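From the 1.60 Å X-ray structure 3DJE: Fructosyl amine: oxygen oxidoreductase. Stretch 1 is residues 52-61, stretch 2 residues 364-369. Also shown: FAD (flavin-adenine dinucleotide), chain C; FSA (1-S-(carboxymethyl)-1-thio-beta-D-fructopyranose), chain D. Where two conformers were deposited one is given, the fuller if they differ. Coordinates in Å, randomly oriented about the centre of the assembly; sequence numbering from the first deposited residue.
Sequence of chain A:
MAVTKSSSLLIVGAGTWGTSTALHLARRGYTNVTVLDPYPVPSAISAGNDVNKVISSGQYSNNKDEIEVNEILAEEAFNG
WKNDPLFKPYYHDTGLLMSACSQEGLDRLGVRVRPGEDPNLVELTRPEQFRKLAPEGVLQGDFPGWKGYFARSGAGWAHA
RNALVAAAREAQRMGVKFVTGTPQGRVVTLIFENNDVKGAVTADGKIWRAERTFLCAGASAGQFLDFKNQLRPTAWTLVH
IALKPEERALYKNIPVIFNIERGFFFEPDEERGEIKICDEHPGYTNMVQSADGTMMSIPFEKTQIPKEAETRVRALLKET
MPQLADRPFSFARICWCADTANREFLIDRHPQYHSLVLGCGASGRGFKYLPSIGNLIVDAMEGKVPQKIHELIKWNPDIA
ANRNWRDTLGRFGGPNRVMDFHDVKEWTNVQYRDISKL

Stretch 1 52-61: NKVISSGQYS
Stretch 2 (364-369) GRGFKY

Stretch 1 (52-61) and stretch 2 (364-369) bury 401 Å² of summed surface without a direct hydrogen bond between them; side-chain packing joins them, the flavin is hydrogen-bonded to both, and the bound 1-S-carboxymethyl-1-thiofructopyranose (FSA) lies against both. Stretch 1 is a strand from Lys53 to Ile55, then loop. Stretch 2 is loop (phi/psi Gly364 64/26, Arg365 -149/23, Gly366 -95/-7) until a 3-10 segment (Phe367 -65/-42, Lys368 -59/-18, Tyr369 -87/6), where Tyr369 N bonds Gly366 O at 3.3 Å. The register sets Lys53 by Phe367 (CA to CA 7.1 Å) and Ile55 by Lys368 (CA to CA 5.5 Å).

Asn52 (-163/148) points away and makes no contact. Lys53 (-137/150, rotamer m, m, t, t) points toward stretch 2, laying its CG 3.7 Å from Phe367 CD2, while its end leads away; Lys53 NZ gives a weak hydrogen bond to FAD O2' (3.4 Å). A long aliphatic stem thus packs against the Phe367 ring while the amine reaches the cofactor. Val54 (-76/135, chi1 t) grips the flavin through its backbone: Val54 N donates to FAD O4 (2.7 Å), and Val54 O accepts from FAD N3 (3.0 Å). From stretch 2, Phe367 N donates to FAD N1 (3.2 Å). Lys368 N donates to FAD O2 (2.8 Å). Gly366 N donates to FAD O3' (2.9 Å), which would crowd a CB there at 3.0 Å. Gly364 suits its positive phi; a CB would lie 2.5 Å from FSA O5, which donates to Gly364 O (2.8 Å).

Ile55 (-117/111, m, m) starts sideways, but its CD1 comes to 3.6 Å from Lys368 CB and 4.5 Å from Phe367 CD2, at the edge of that ring; Phe367 has chi1 t and chi2 78°. Ser56 (-157/165, chi1 88°) points away, its O lying 3.4 Å from Lys368 CD. Ser56 N is buried without a partner, and Ser56 OG accepts a weak hydrogen bond from Gly58 N (3.5 Å). Lys368 (p, t, p, p) is covered most, by 90 Å²: its CE lies 3.9 Å from Val54 O, and its curled chain delivers NZ to Arg365 O (3.0 Å), FAD O2 (2.9 Å) and FSA OAB (2.6 Å).

Ser57 (-95/19) and Gln59 (-100/160) point away, and Gly58 (-53/145) makes no contact with stretch 2. Tyr60 (-124/-1, chi1 m, chi2 -89°) points toward stretch 2. Arg365 (p, t, t, chi4 89°) lays CD over one face of the Tyr60 ring, 3.7 Å from its centroid and 17° off the normal, in a CH-pi contact. The guanidinium is hydrogen-bonded elsewhere in the structure. Tyr60 OH lies 3.2 Å from FSA OAB. Ser61 (-138/155) is beyond the contact.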

ATOM      1  N   ASN A  52      -7.250  -6.805   4.757  0.50 10.11           N
ATOM      2  CA  ASN A  52      -7.369  -5.580   5.531  0.50  9.65           C
ATOM      3  C   ASN A  52      -6.167  -4.693   5.388  0.50  9.73           C
ATOM      4  O   ASN A  52      -5.035  -5.158   5.205  0.50  9.88           O
ATOM      5  CB  ASN A  52      -7.639  -5.860   7.011  0.50  9.56           C
ATOM      6  CG  ASN A  52      -6.854  -7.054   7.527  0.50 10.07           C
ATOM      7  OD1 ASN A  52      -5.672  -7.223   7.213  0.50 12.11           O
ATOM      8  ND2 ASN A  52      -7.517  -7.896   8.314  0.50 11.09           N
ATOM      9  N   LYS A  53      -6.453  -3.404   5.466  1.00  9.57           N
ATOM     10  CA  LYS A  53      -5.434  -2.355   5.506  1.00  9.96           C
ATOM     11  C   LYS A  53      -5.834  -1.340   6.567  1.00 10.36           C
ATOM     12  O   LYS A  53      -7.030  -1.109   6.812  1.00 10.25           O
ATOM     13  CB  LYS A  53      -5.300  -1.638   4.152  1.00 10.71           C
ATOM     14  CG  LYS A  53      -4.820  -2.510   2.978  1.00 10.66           C
ATOM     15  CD  LYS A  53      -3.352  -2.902   3.068  1.00 12.89           C
ATOM     16  CE  LYS A  53      -2.925  -3.451   1.721  1.00 14.63           C
ATOM     17  NZ  LYS A  53      -1.589  -4.117   1.724  1.00 16.34           N
ATOM     18  N   VAL A  54      -4.835  -0.702   7.169  1.00 10.55           N
ATOM     19  CA  VAL A  54      -5.106   0.336   8.162  1.00 11.25           C
ATOM     20  C   VAL A  54      -5.555   1.623   7.458  1.00 10.78           C
ATOM     21  O   VAL A  54      -4.936   2.057   6.478  1.00 11.15           O
ATOM     22  CB  VAL A  54      -3.857   0.660   9.008  1.00 11.32           C
ATOM     23  CG1 VAL A  54      -4.220   1.651  10.110  1.00 12.56           C
ATOM     24  CG2 VAL A  54      -3.286  -0.588   9.635  1.00 12.33           C
ATOM     25  N   ILE A  55      -6.604   2.239   7.995  1.00 11.16           N
ATOM     26  CA  ILE A  55      -7.060   3.556   7.559  1.00 11.88           C
ATOM     27  C   ILE A  55      -6.921   4.512   8.747  1.00 12.95           C
ATOM     28  O   ILE A  55      -7.626   4.376   9.748  1.00 13.19           O
ATOM     29  CB  ILE A  55      -8.540   3.517   7.087  1.00 11.68           C
ATOM     30  CG1 ILE A  55      -8.771   2.379   6.073  1.00 11.47           C
ATOM     31  CG2 ILE A  55      -8.984   4.909   6.587  1.00 13.02           C
ATOM     32  CD1 ILE A  55      -7.937   2.469   4.803  1.00 11.22           C
ATOM     33  N   SER A  56      -5.991   5.449   8.628  1.00 14.71           N
ATOM     34  CA  SER A  56      -5.723   6.420   9.693  1.00 16.84           C
ATOM     35  C   SER A  56      -5.073   7.676   9.133  1.00 17.39           C
ATOM     36  O   SER A  56      -4.561   7.667   8.016  1.00 17.19           O
ATOM     37  CB  SER A  56      -4.813   5.807  10.753  1.00 18.46           C
ATOM     38  OG  SER A  56      -3.455   6.001  10.405  1.00 21.70           O
ATOM     39  N   SER A  57      -5.069   8.743   9.935  1.00 18.17           N
ATOM     40  CA  SER A  57      -4.536  10.046   9.516  1.00 19.40           C
ATOM     41  C   SER A  57      -3.071  10.315   9.916  1.00 19.52           C
ATOM     42  O   SER A  57      -2.633  11.469   9.902  1.00 21.03           O
ATOM     43  CB  SER A  57      -5.435  11.162  10.060  1.00 19.57           C
ATOM     44  OG  SER A  57      -5.538  11.063  11.468  1.00 22.82           O
ATOM     45  N   GLY A  58      -2.317   9.264  10.228  1.00 18.86           N
ATOM     46  CA  GLY A  58      -0.904   9.393  10.627  1.00 17.99           C
ATOM     47  C   GLY A  58      -0.016  10.183   9.675  1.00 17.50           C
ATOM     48  O   GLY A  58      -0.211  10.142   8.457  1.00 17.39           O
ATOM     49  N   GLN A  59       0.945  10.912  10.238  1.00 16.78           N
ATOM     50  CA  GLN A  59       1.900  11.707   9.454  1.00 16.78           C
ATOM     51  C   GLN A  59       3.231  10.991   9.296  1.00 16.79           C
ATOM     52  O   GLN A  59       3.538  10.089  10.063  1.00 16.67           O
ATOM     53  CB  GLN A  59       2.126  13.078  10.103  1.00 16.41           C
ATOM     54  CG  GLN A  59       0.910  14.014   9.986  1.00 18.77           C
ATOM     55  CD  GLN A  59       0.657  14.517   8.562  1.00 20.70           C
ATOM     56  OE1 GLN A  59      -0.465  14.894   8.210  1.00 25.60           O
ATOM     57  NE2 GLN A  59       1.689  14.543   7.750  1.00 19.48           N
ATOM     58  N   TYR A  60       4.014  11.397   8.297  1.00 17.07           N
ATOM     59  CA  TYR A  60       5.294  10.736   8.012  1.00 18.08           C
ATOM     60  C   TYR A  60       6.457  11.711   8.015  1.00 18.85           C
ATOM     61  O   TYR A  60       7.610  11.323   7.831  1.00 19.39           O
ATOM     62  CB  TYR A  60       5.205   9.940   6.697  1.00 18.46           C
ATOM     63  CG  TYR A  60       4.329   8.734   6.887  1.00 18.57           C
ATOM     64  CD1 TYR A  60       4.872   7.527   7.327  1.00 19.01           C
ATOM     65  CD2 TYR A  60       2.945   8.816   6.717  1.00 19.45           C
ATOM     66  CE1 TYR A  60       4.071   6.419   7.545  1.00 20.00           C
ATOM     67  CE2 TYR A  60       2.132   7.704   6.939  1.00 19.78           C
ATOM     68  CZ  TYR A  60       2.703   6.518   7.347  1.00 19.56           C
ATOM     69  OH  TYR A  60       1.915   5.417   7.573  1.00 20.57           O
ATOM     70  N   SER A  61       6.131  12.974   8.251  1.00 19.57           N
ATOM     71  CA  SER A  61       7.086  14.067   8.266  1.00 20.38           C
ATOM     72  C   SER A  61       6.770  14.990   9.429  1.00 20.61           C
ATOM     73  O   SER A  61       5.629  15.050   9.877  1.00 19.86           O
ATOM     74  CB  SER A  61       6.960  14.864   6.968  1.00 21.11           C
ATOM     75  OG  SER A  61       7.771  16.022   6.986  1.00 22.29           O
ATOM     76  N   GLY A 364       4.581   2.652   0.280  1.00  9.93           N
ATOM     77  CA  GLY A 364       4.110   1.744   1.326  1.00 10.98           C
ATOM     78  C   GLY A 364       3.066   2.344   2.231  1.00 10.82           C
ATOM     79  O   GLY A 364       2.914   1.908   3.378  1.00 12.57           O
ATOM     80  N   ARG A 365       2.314   3.326   1.727  1.00 10.74           N
ATOM     81  CA  ARG A 365       1.261   3.925   2.546  1.00 10.62           C
ATOM     82  C   ARG A 365       0.093   4.397   1.686  1.00 10.60           C
ATOM     83  O   ARG A 365      -0.672   5.248   2.106  1.00 11.60           O
ATOM     84  CB  ARG A 365       1.835   5.071   3.383  1.00 10.87           C
ATOM     85  CG  ARG A 365       2.292   6.277   2.575  1.00 11.39           C
ATOM     86  CD  ARG A 365       3.085   7.230   3.454  1.00 13.81           C
ATOM     87  NE  ARG A 365       3.487   8.443   2.745  1.00 12.96           N
ATOM     88  CZ  ARG A 365       2.750   9.551   2.663  1.00 18.14           C
ATOM     89  NH1 ARG A 365       1.553   9.608   3.251  1.00 19.51           N
ATOM     90  NH2 ARG A 365       3.209  10.610   1.997  1.00 19.30           N
ATOM     91  N   GLY A 366      -0.061   3.816   0.496  1.00 10.44           N
ATOM     92  CA  GLY A 366      -1.022   4.347  -0.456  1.00  9.98           C
ATOM     93  C   GLY A 366      -2.407   3.722  -0.477  1.00  9.24           C
ATOM     94  O   GLY A 366      -3.275   4.217  -1.206  1.00  9.01           O
ATOM     95  N   PHE A 367      -2.651   2.638   0.267  1.00  8.72           N
ATOM     96  CA  PHE A 367      -3.946   1.994   0.079  1.00  9.38           C
ATOM     97  C   PHE A 367      -5.100   2.881   0.508  1.00  9.43           C
ATOM     98  O   PHE A 367      -6.146   2.934  -0.162  1.00 10.22           O
ATOM     99  CB  PHE A 367      -4.120   0.627   0.736  1.00  9.87           C
ATOM    100  CG  PHE A 367      -5.454   0.017   0.376  1.00  8.85           C
ATOM    101  CD1 PHE A 367      -5.628  -0.587  -0.872  1.00 10.57           C
ATOM    102  CD2 PHE A 367      -6.563   0.195   1.198  1.00 10.26           C
ATOM    103  CE1 PHE A 367      -6.897  -1.075  -1.273  1.00 10.02           C
ATOM    104  CE2 PHE A 367      -7.828  -0.296   0.815  1.00  9.79           C
ATOM    105  CZ  PHE A 367      -7.990  -0.916  -0.426  1.00  9.75           C
ATOM    106  N   LYS A 368      -4.904   3.549   1.630  1.00  9.48           N
ATOM    107  CA  LYS A 368      -5.989   4.321   2.228  1.00 10.19           C
ATOM    108  C   LYS A 368      -6.530   5.395   1.286  1.00  9.74           C
ATOM    109  O   LYS A 368      -7.636   5.885   1.507  1.00 10.19           O
ATOM    110  CB  LYS A 368      -5.567   4.920   3.570  1.00 11.06           C
ATOM    111  CG  LYS A 368      -4.468   5.945   3.478  1.00 12.03           C
ATOM    112  CD  LYS A 368      -3.979   6.366   4.883  1.00 12.48           C
ATOM    113  CE  LYS A 368      -3.094   5.326   5.562  1.00 14.79           C
ATOM    114  NZ  LYS A 368      -1.788   5.102   4.846  1.00 12.62           N
ATOM    115  N   TYR A 369      -5.760   5.758   0.251  1.00  9.10           N
ATOM    116  CA  TYR A 369      -6.196   6.763  -0.744  1.00  9.59           C
ATOM    117  C   TYR A 369      -7.015   6.196  -1.904  1.00  9.79           C
ATOM    118  O   TYR A 369      -7.370   6.926  -2.850  1.00  9.83           O
ATOM    119  CB  TYR A 369      -4.981   7.549  -1.270  1.00 10.61           C
ATOM    120  CG  TYR A 369      -4.173   8.142  -0.146  1.00  9.81           C
ATOM    121  CD1 TYR A 369      -4.459   9.414   0.352  1.00 12.82           C
ATOM    122  CD2 TYR A 369      -3.140   7.416   0.446  1.00 10.78           C
ATOM    123  CE1 TYR A 369      -3.731   9.952   1.403  1.00 12.94           C
ATOM    124  CE2 TYR A 369      -2.411   7.943   1.485  1.00 10.52           C
ATOM    125  CZ  TYR A 369      -2.704   9.193   1.966  1.00 13.27           C
ATOM    126  OH  TYR A 369      -1.955   9.682   3.017  1.00 14.53           O
TER
HETATM  127  PA  FAD C 500      -0.508  -1.978  -6.704  1.00  9.66           P
HETATM  128  O1A FAD C 500      -1.825  -1.934  -6.059  1.00 10.32           O
HETATM  129  O2A FAD C 500       0.479  -3.004  -6.246  1.00  9.99           O
HETATM  130  O5B FAD C 500      -0.825  -2.120  -8.247  1.00 10.46           O
HETATM  131  C5B FAD C 500       0.190  -2.319  -9.234  1.00 10.37           C
HETATM  132  C4B FAD C 500      -0.484  -3.012 -10.426  1.00 11.02           C
HETATM  133  O4B FAD C 500       0.522  -2.970 -11.455  1.00  9.92           O
HETATM  134  C3B FAD C 500      -0.705  -4.499 -10.063  1.00 11.02           C
HETATM  135  O3B FAD C 500      -2.096  -4.851 -10.145  1.00 12.08           O
HETATM  136  C2B FAD C 500       0.133  -5.214 -11.136  1.00  9.60           C
HETATM  137  O2B FAD C 500      -0.511  -6.432 -11.627  1.00 12.18           O
HETATM  138  C1B FAD C 500       0.284  -4.111 -12.221  1.00 11.05           C
HETATM  139  N9A FAD C 500       1.373  -4.531 -13.156  1.00 10.58           N
HETATM  140  C8A FAD C 500       2.554  -5.116 -12.865  1.00 10.90           C
HETATM  141  N7A FAD C 500       3.207  -5.378 -14.016  1.00  9.14           N
HETATM  142  C5A FAD C 500       2.434  -4.958 -15.028  1.00  8.71           C
HETATM  143  C6A FAD C 500       2.565  -4.975 -16.421  1.00  9.40           C
HETATM  144  N6A FAD C 500       3.667  -5.515 -16.994  1.00 10.29           N
HETATM  145  N1A FAD C 500       1.574  -4.456 -17.172  1.00  9.55           N
HETATM  146  C2A FAD C 500       0.477  -3.930 -16.614  1.00  9.77           C
HETATM  147  N3A FAD C 500       0.318  -3.902 -15.286  1.00  8.96           N
HETATM  148  C4A FAD C 500       1.283  -4.410 -14.484  1.00  8.87           C
HETATM  149  N1  FAD C 500      -1.318   1.162   2.784  1.00  9.29           N
HETATM  150  C2  FAD C 500      -2.259   1.747   3.628  1.00  9.88           C
HETATM  151  O2  FAD C 500      -2.808   2.813   3.342  1.00 10.41           O
HETATM  152  N3  FAD C 500      -2.578   1.108   4.827  1.00  9.88           N
HETATM  153  C4  FAD C 500      -1.974  -0.086   5.206  1.00 11.21           C
HETATM  154  O4  FAD C 500      -2.284  -0.625   6.275  1.00 10.70           O
HETATM  155  C4X FAD C 500      -1.013  -0.653   4.355  1.00 10.49           C
HETATM  156  N5  FAD C 500      -0.376  -1.840   4.710  1.00 11.11           N
HETATM  157  C5X FAD C 500       0.439  -2.483   3.782  1.00  9.98           C
HETATM  158  C6  FAD C 500       0.896  -3.765   4.073  1.00 11.30           C
HETATM  159  C7  FAD C 500       1.673  -4.456   3.151  1.00 11.37           C
HETATM  160  C7M FAD C 500       2.168  -5.857   3.538  1.00 11.77           C
HETATM  161  C8  FAD C 500       1.977  -3.879   1.919  1.00 10.75           C
HETATM  162  C8M FAD C 500       2.776  -4.682   0.866  1.00 11.57           C
HETATM  163  C9  FAD C 500       1.499  -2.594   1.625  1.00 10.37           C
HETATM  164  C9A FAD C 500       0.716  -1.893   2.551  1.00  9.09           C
HETATM  165  N10 FAD C 500       0.233  -0.596   2.289  1.00  9.79           N
HETATM  166  C10 FAD C 500      -0.699  -0.022   3.153  1.00  9.91           C
HETATM  167  C1' FAD C 500       0.688   0.147   1.106  1.00  8.36           C
HETATM  168  C2' FAD C 500      -0.320  -0.019  -0.033  1.00  8.62           C
HETATM  169  O2' FAD C 500      -0.763  -1.393  -0.098  1.00  9.46           O
HETATM  170  C3' FAD C 500       0.337   0.394  -1.347  1.00  7.33           C
HETATM  171  O3' FAD C 500       1.010   1.656  -1.162  1.00  9.64           O
HETATM  172  C4' FAD C 500      -0.686   0.575  -2.473  1.00  8.43           C
HETATM  173  O4' FAD C 500      -1.619  -0.504  -2.521  1.00  9.75           O
HETATM  174  C5' FAD C 500       0.061   0.651  -3.810  1.00  9.58           C
HETATM  175  O5' FAD C 500      -0.878   0.878  -4.874  1.00  8.86           O
HETATM  176  P   FAD C 500      -0.373   0.922  -6.395  1.00  9.27           P
HETATM  177  O1P FAD C 500       0.746   1.904  -6.507  1.00  9.53           O
HETATM  178  O2P FAD C 500      -1.591   1.076  -7.217  1.00  9.14           O
HETATM  179  O3P FAD C 500       0.227  -0.544  -6.671  1.00  9.07           O
HETATM  180  OAB FSA D 501      -0.310   3.567   6.278  1.00 21.90           O
HETATM  181  CAL FSA D 501      -0.564   2.928   7.322  1.00 22.15           C
HETATM  182  OAA FSA D 501      -1.268   3.412   8.246  1.00 24.18           O
HETATM  183  CAH FSA D 501      -0.010   1.534   7.534  1.00 19.02           C
HETATM  184  SAK FSA D 501       1.098   1.044   6.251  1.00 17.22           S
HETATM  185  C1  FSA D 501       1.513  -0.520   6.971  1.00 15.24           C
HETATM  186  C2  FSA D 501       2.850  -1.040   6.424  1.00 14.53           C
HETATM  187  O2  FSA D 501       2.941  -2.458   6.639  1.00 15.28           O
HETATM  188  C3  FSA D 501       4.035  -0.351   7.110  1.00 14.63           C
HETATM  189  O3  FSA D 501       4.073  -0.704   8.501  1.00 16.16           O
HETATM  190  C4  FSA D 501       5.364  -0.666   6.417  1.00 13.28           C
HETATM  191  O4  FSA D 501       6.404   0.152   6.979  1.00 14.22           O
HETATM  192  C5  FSA D 501       5.298  -0.400   4.910  1.00 12.33           C
HETATM  193  O5  FSA D 501       5.226   1.003   4.638  1.00 12.84           O
HETATM  194  C6  FSA D 501       4.097  -1.123   4.320  1.00 13.35           C
HETATM  195  O6  FSA D 501       2.904  -0.721   5.016  1.00 13.74           O